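Long-range contacts in endo-pectate lyase (Erwinia chrysanthemi, PDB 3B4N), which cleaves the galacturonan backbone of pectate by calcium-dependent elimination and probably also acts on highly methylated pectins: residues I155-T160 and C177-C182; T203-G208 and T234-G239. One frame throughout, in Å; residues are numbered along the deposited sequence. Where two conformers were deposited one is given.

Interaction 1. Residues I155-T160 and C177-C182. With ZN (zinc ion), chain E.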
loop_
_atom_site.group_PDB
_atom_site.type_symbol
_atom_site.label_atom_id
_atom_site.label_comp_id
_atom_site.label_asym_id
_atom_site.label_seq_id
_atom_site.Cartn_x
_atom_site.Cartn_y
_atom_site.Cartn_z
ATOM N N ILE A 155 -9.535 -8.982 9.393
ATOM C CA ILE A 155 -10.775 -8.270 9.124
ATOM C C ILE A 155 -10.846 -7.092 10.084
ATOM O O ILE A 155 -10.705 -7.253 11.304
ATOM C CB ILE A 155 -12.011 -9.162 9.345
ATOM C CG1 ILE A 155 -11.996 -10.324 8.353
ATOM C CG2 ILE A 155 -13.283 -8.339 9.169
ATOM C CD1 ILE A 155 -13.114 -11.305 8.561
ATOM N N LEU A 156 -11.061 -5.910 9.529
ATOM C CA LEU A 156 -11.146 -4.700 10.324
ATOM C C LEU A 156 -12.569 -4.152 10.267
ATOM O O LEU A 156 -13.184 -4.091 9.203
ATOM C CB LEU A 156 -10.168 -3.649 9.775
ATOM C CG LEU A 156 -8.696 -4.049 9.664
ATOM C CD1 LEU A 156 -7.924 -2.931 8.967
ATOM C CD2 LEU A 156 -8.119 -4.317 11.054
ATOM N N LYS A 157 -13.102 -3.774 11.424
ATOM C CA LYS A 157 -14.431 -3.178 11.495
ATOM C C LYS A 157 -14.211 -1.884 12.270
ATOM O O LYS A 157 -14.119 -1.898 13.499
ATOM C CB LYS A 157 -15.402 -4.109 12.228
ATOM C CG LYS A 157 -15.770 -5.347 11.406
ATOM C CD LYS A 157 -16.765 -6.249 12.136
ATOM C CE LYS A 157 -18.083 -5.533 12.392
ATOM N NZ LYS A 157 -18.690 -5.018 11.131
ATOM N N ASN A 158 -14.095 -0.778 11.536
ATOM C CA ASN A 158 -13.823 0.543 12.116
ATOM C C ASN A 158 -12.595 0.390 13.007
ATOM O O ASN A 158 -12.557 0.869 14.141
ATOM C CB ASN A 158 -15.013 1.050 12.936
ATOM C CG ASN A 158 -14.919 2.537 13.233
ATOM O OD1 ASN A 158 -14.911 2.961 14.393
ATOM N ND2 ASN A 158 -14.848 3.341 12.181
ATOM N N ALA A 159 -11.578 -0.267 12.464
ATOM C CA ALA A 159 -10.358 -0.545 13.203
ATOM C C ALA A 159 -9.087 -0.268 12.414
ATOM O O ALA A 159 -9.109 -0.119 11.190
ATOM C CB ALA A 159 -10.366 -2.000 13.667
ATOM N N THR A 160 -7.976 -0.218 13.136
ATOM C CA THR A 160 -6.674 0.039 12.540
ATOM C C THR A 160 -5.702 -1.080 12.866
ATOM O O THR A 160 -5.693 -1.600 13.982
ATOM C CB THR A 160 -6.064 1.362 13.082
ATOM O OG1 THR A 160 -6.871 2.464 12.661
ATOM C CG2 THR A 160 -4.634 1.560 12.567
ATOM N N CYS A 177 -11.568 -4.312 5.064
ATOM C CA CYS A 177 -12.144 -3.262 5.886
ATOM C C CYS A 177 -13.625 -3.562 5.648
ATOM O O CYS A 177 -14.177 -3.226 4.600
ATOM C CB CYS A 177 -11.825 -1.871 5.370
ATOM S SG CYS A 177 -12.725 -0.578 6.294
ATOM N N ASP A 178 -14.272 -4.213 6.609
ATOM C CA ASP A 178 -15.667 -4.588 6.411
ATOM C C ASP A 178 -16.766 -3.691 6.967
ATOM O O ASP A 178 -17.956 -3.984 6.819
ATOM C CB ASP A 178 -15.855 -6.038 6.859
ATOM C CG ASP A 178 -15.248 -7.027 5.868
ATOM O OD1 ASP A 178 -14.999 -8.178 6.255
ATOM O OD2 ASP A 178 -15.018 -6.649 4.695
ATOM N N SER A 179 -16.374 -2.593 7.601
ATOM C CA SER A 179 -17.337 -1.635 8.121
ATOM C C SER A 179 -16.597 -0.432 8.669
ATOM O O SER A 179 -15.446 -0.538 9.091
ATOM C CB SER A 179 -18.212 -2.255 9.221
ATOM O OG SER A 179 -17.507 -2.380 10.438
ATOM N N GLY A 180 -17.260 0.715 8.629
ATOM C CA GLY A 180 -16.677 1.935 9.141
ATOM C C GLY A 180 -15.372 2.401 8.544
ATOM O O GLY A 180 -15.103 2.213 7.360
ATOM N N ASN A 181 -14.556 3.017 9.388
ATOM C CA ASN A 181 -13.285 3.574 8.960
ATOM C C ASN A 181 -12.113 2.758 9.428
ATOM O O ASN A 181 -11.871 2.620 10.631
ATOM C CB ASN A 181 -13.177 4.994 9.474
ATOM C CG ASN A 181 -14.393 5.798 9.120
ATOM O OD1 ASN A 181 -14.810 5.828 7.956
ATOM N ND2 ASN A 181 -14.987 6.443 10.114
ATOM N N CYS A 182 -11.375 2.227 8.465
ATOM C CA CYS A 182 -10.236 1.398 8.770
ATOM C C CYS A 182 -8.947 1.994 8.246
ATOM O O CYS A 182 -8.922 2.650 7.203
ATOM C CB CYS A 182 -10.390 0.028 8.129
ATOM S SG CYS A 182 -12.023 -0.775 8.220
HETATM ZN ZN ZN E . -14.681 -9.438 4.733
HETATM O O HOH W 1 -9.820 2.972 12.257
HETATM O O HOH W 2 -16.121 -9.482 3.325
#
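Two backbone hydrogen bonds join Leu156 and Asn158 to the turn of chain at 177-182. Asp178 N donates to Leu156 O (2.8 Å), nearly along the C=O axis at 171°; Asn158 N reaches Ser179 O at a similar length but stands well above the plane of that carbonyl. Leu156 pairs with Cys177 as parallel neighbours, and the strand directions already diverge by 34°. Beyond strand 155-157 the backbones stay close through CA-H...O contacts, the shortest from Cys182 CA to Ala159 O (3.1 Å). Polar side chains meet at Lys157: its chain bends at chi3 and chi4, and NZ makes a weak hydrogen bond to Ser179 OG (3.0 Å). A water bridges Asn181 O and Thr160 OG1. Apolar packing is supplied by the Cys177-Cys182 disulfide, where Cys182 SG lies 3.8 Å from Leu156 CB and CD1 of the same leucine rests near Cys182 CB. The metal site forms a separate group: Asp178 OD1 binds zinc at 2.0 Å, with His176 and a water as further ligands, and the methyl Ile155 CG2 borders that oxygen at 3.4 Å. These are successive coils of the right-handed parallel beta-helix, meeting where a strand turns a corner beside a zinc site.

Interaction 2. Residues T203-G208 and T234-G239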
loop_
_atom_site.group_PDB
_atom_site.type_symbol
_atom_site.label_atom_id
_atom_site.label_comp_id
_atom_site.label_asym_id
_atom_site.label_seq_id
_atom_site.Cartn_x
_atom_site.Cartn_y
_atom_site.Cartn_z
ATOM N N THR A 203 -14.542 4.168 4.925
ATOM C CA THR A 203 -13.290 4.767 4.467
ATOM C C THR A 203 -12.152 3.836 4.841
ATOM O O THR A 203 -11.990 3.489 6.010
ATOM C CB THR A 203 -12.988 6.142 5.109
ATOM O OG1 THR A 203 -14.057 7.052 4.841
ATOM C CG2 THR A 203 -11.722 6.733 4.495
ATOM N N MET A 204 -11.380 3.415 3.844
ATOM C CA MET A 204 -10.227 2.548 4.074
ATOM C C MET A 204 -8.983 3.365 3.705
ATOM O O MET A 204 -8.824 3.791 2.562
ATOM C CB MET A 204 -10.328 1.274 3.223
ATOM C CG MET A 204 -9.089 0.381 3.333
ATOM S SD MET A 204 -9.251 -1.176 2.436
ATOM C CE MET A 204 -8.784 -0.629 0.799
ATOM N N THR A 205 -8.117 3.592 4.685
ATOM C CA THR A 205 -6.917 4.393 4.479
ATOM C C THR A 205 -5.647 3.565 4.567
ATOM O O THR A 205 -5.445 2.847 5.548
ATOM C CB THR A 205 -6.839 5.516 5.537
ATOM O OG1 THR A 205 -8.022 6.316 5.464
ATOM C CG2 THR A 205 -5.617 6.402 5.310
ATOM N N ILE A 206 -4.809 3.652 3.532
ATOM C CA ILE A 206 -3.526 2.955 3.492
ATOM C C ILE A 206 -2.498 4.038 3.823
ATOM O O ILE A 206 -2.404 5.040 3.106
ATOM C CB ILE A 206 -3.215 2.402 2.082
ATOM C CG1 ILE A 206 -4.383 1.557 1.546
ATOM C CG2 ILE A 206 -1.924 1.595 2.127
ATOM C CD1 ILE A 206 -4.807 0.391 2.435
ATOM N N VAL A 207 -1.751 3.845 4.907
ATOM C CA VAL A 207 -0.740 4.812 5.360
ATOM C C VAL A 207 0.625 4.150 5.254
ATOM O O VAL A 207 1.009 3.338 6.102
ATOM C CB VAL A 207 -0.992 5.252 6.828
ATOM C CG1 VAL A 207 0.010 6.337 7.228
ATOM C CG2 VAL A 207 -2.408 5.791 6.978
ATOM N N GLY A 208 1.365 4.511 4.210
ATOM C CA GLY A 208 2.651 3.884 3.997
ATOM C C GLY A 208 2.449 2.429 3.602
ATOM O O GLY A 208 1.417 2.058 3.030
ATOM N N THR A 234 -14.808 5.607 0.401
ATOM C CA THR A 234 -13.536 6.088 -0.110
ATOM C C THR A 234 -12.337 5.256 0.296
ATOM O O THR A 234 -12.271 4.775 1.426
ATOM C CB THR A 234 -13.269 7.510 0.438
ATOM O OG1 THR A 234 -14.438 8.318 0.235
ATOM C CG2 THR A 234 -12.068 8.162 -0.246
ATOM N N THR A 235 -11.401 5.087 -0.636
ATOM C CA THR A 235 -10.134 4.428 -0.350
ATOM C C THR A 235 -9.110 5.561 -0.453
ATOM O O THR A 235 -9.067 6.283 -1.454
ATOM C CB THR A 235 -9.800 3.320 -1.356
ATOM O OG1 THR A 235 -10.755 2.259 -1.212
ATOM C CG2 THR A 235 -8.397 2.759 -1.085
ATOM N N VAL A 236 -8.317 5.728 0.605
ATOM C CA VAL A 236 -7.310 6.784 0.689
ATOM C C VAL A 236 -5.918 6.158 0.706
ATOM O O VAL A 236 -5.692 5.179 1.411
ATOM C CB VAL A 236 -7.516 7.611 1.982
ATOM C CG1 VAL A 236 -6.494 8.749 2.066
ATOM C CG2 VAL A 236 -8.935 8.165 2.019
ATOM N N VAL A 237 -4.999 6.722 -0.078
ATOM C CA VAL A 237 -3.629 6.221 -0.149
ATOM C C VAL A 237 -2.660 7.368 0.103
ATOM O O VAL A 237 -2.606 8.327 -0.674
ATOM C CB VAL A 237 -3.328 5.606 -1.534
ATOM C CG1 VAL A 237 -1.878 5.094 -1.576
ATOM C CG2 VAL A 237 -4.311 4.469 -1.831
ATOM N N LYS A 238 -1.903 7.267 1.191
ATOM C CA LYS A 238 -0.943 8.301 1.555
ATOM C C LYS A 238 0.281 7.706 2.239
ATOM O O LYS A 238 0.432 6.490 2.303
ATOM C CB LYS A 238 -1.612 9.346 2.457
ATOM C CG LYS A 238 -2.171 8.828 3.770
ATOM C CD LYS A 238 -2.968 9.943 4.431
ATOM C CE LYS A 238 -3.655 9.510 5.695
ATOM N NZ LYS A 238 -4.235 10.725 6.360
ATOM N N GLY A 239 1.171 8.567 2.718
ATOM C CA GLY A 239 2.358 8.085 3.401
ATOM C C GLY A 239 3.368 7.420 2.488
ATOM O O GLY A 239 4.266 6.721 2.951
#
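Met204 and Val236 are joined near the start of a ladder of five backbone bonds between 203-208 and 234-239, two parallel strands inclined by only 12°; Ile206 N to Val236 O is the middle one. Met204 N donates to Thr234 O and receives Val236 N at its own carbonyl (2.8 Å); Ile206 repeats the pattern, taking Val236 O through its N-H at 175° and giving its carbonyl to Lys238 N. Gly208 N to Lys238 O (2.9 Å) finishes the series where the strands end, and both Gly208 and Gly239 adopt the positive phi that favours glycine.

The buried face carries Met204, Thr235, Ile206 and Val237. Met204 has CG anti to the backbone N (chi1 175°), and a bend at chi3 brings CE to 3.9 Å from Thr235 CG2, the two side chains lying side by side. Thr235 OG1 is engaged by Asn199, a hydroxyl thus satisfied within the interior. Further contacts enclose this face: Met204 touches strand 197-199, while Ile206, Thr235 and Val237 all touch Leu226 of strand 224-228. Such stacking of like positions from coil to coil, with side chains directed into the core, is the hallmark of the right-handed parallel beta-helix of pectate lyases.

The opposite face is partly exposed and reaches solvent at Lys238, although methyl groups there still touch closely. Thr203 CG2 meets Val236 CG2 at 4.0 Å, the side chains crossing at a slant, and Thr205 OG1 lies 3.7 Å from Val236 CB. Lys238, the exposed member, starts with CG between the backbone N and the carbonyl carbon and then runs extended; its CE touches Thr205 CG2 at 3.7 Å and comes within 4.1 Å of Val207 CG2.

From the N terminus, the chain passes the small antiparallel sheet formed by strands between residues 44 and 104 before entering the beta-helix. Interaction 1 closes first: after 155-160 the chain travels through sixteen residues and returns as 177-182, joining the coils of strands 154-157 and 175-179 near a zinc site. Interaction 2 opens only later, with 203-208, and closes a longer excursion of twenty-five residues at 234-239, joining the coils of strands 203-207 and 233-238 nearer the centre of the chain. The loops thus follow in series, neither nesting nor crossing. They nonetheless adjoin in space, because strand 181-189 lies next to strand 203-207: Cys182 probably hydrogen-bonds through N to Thr203 O and through O to Thr205 N.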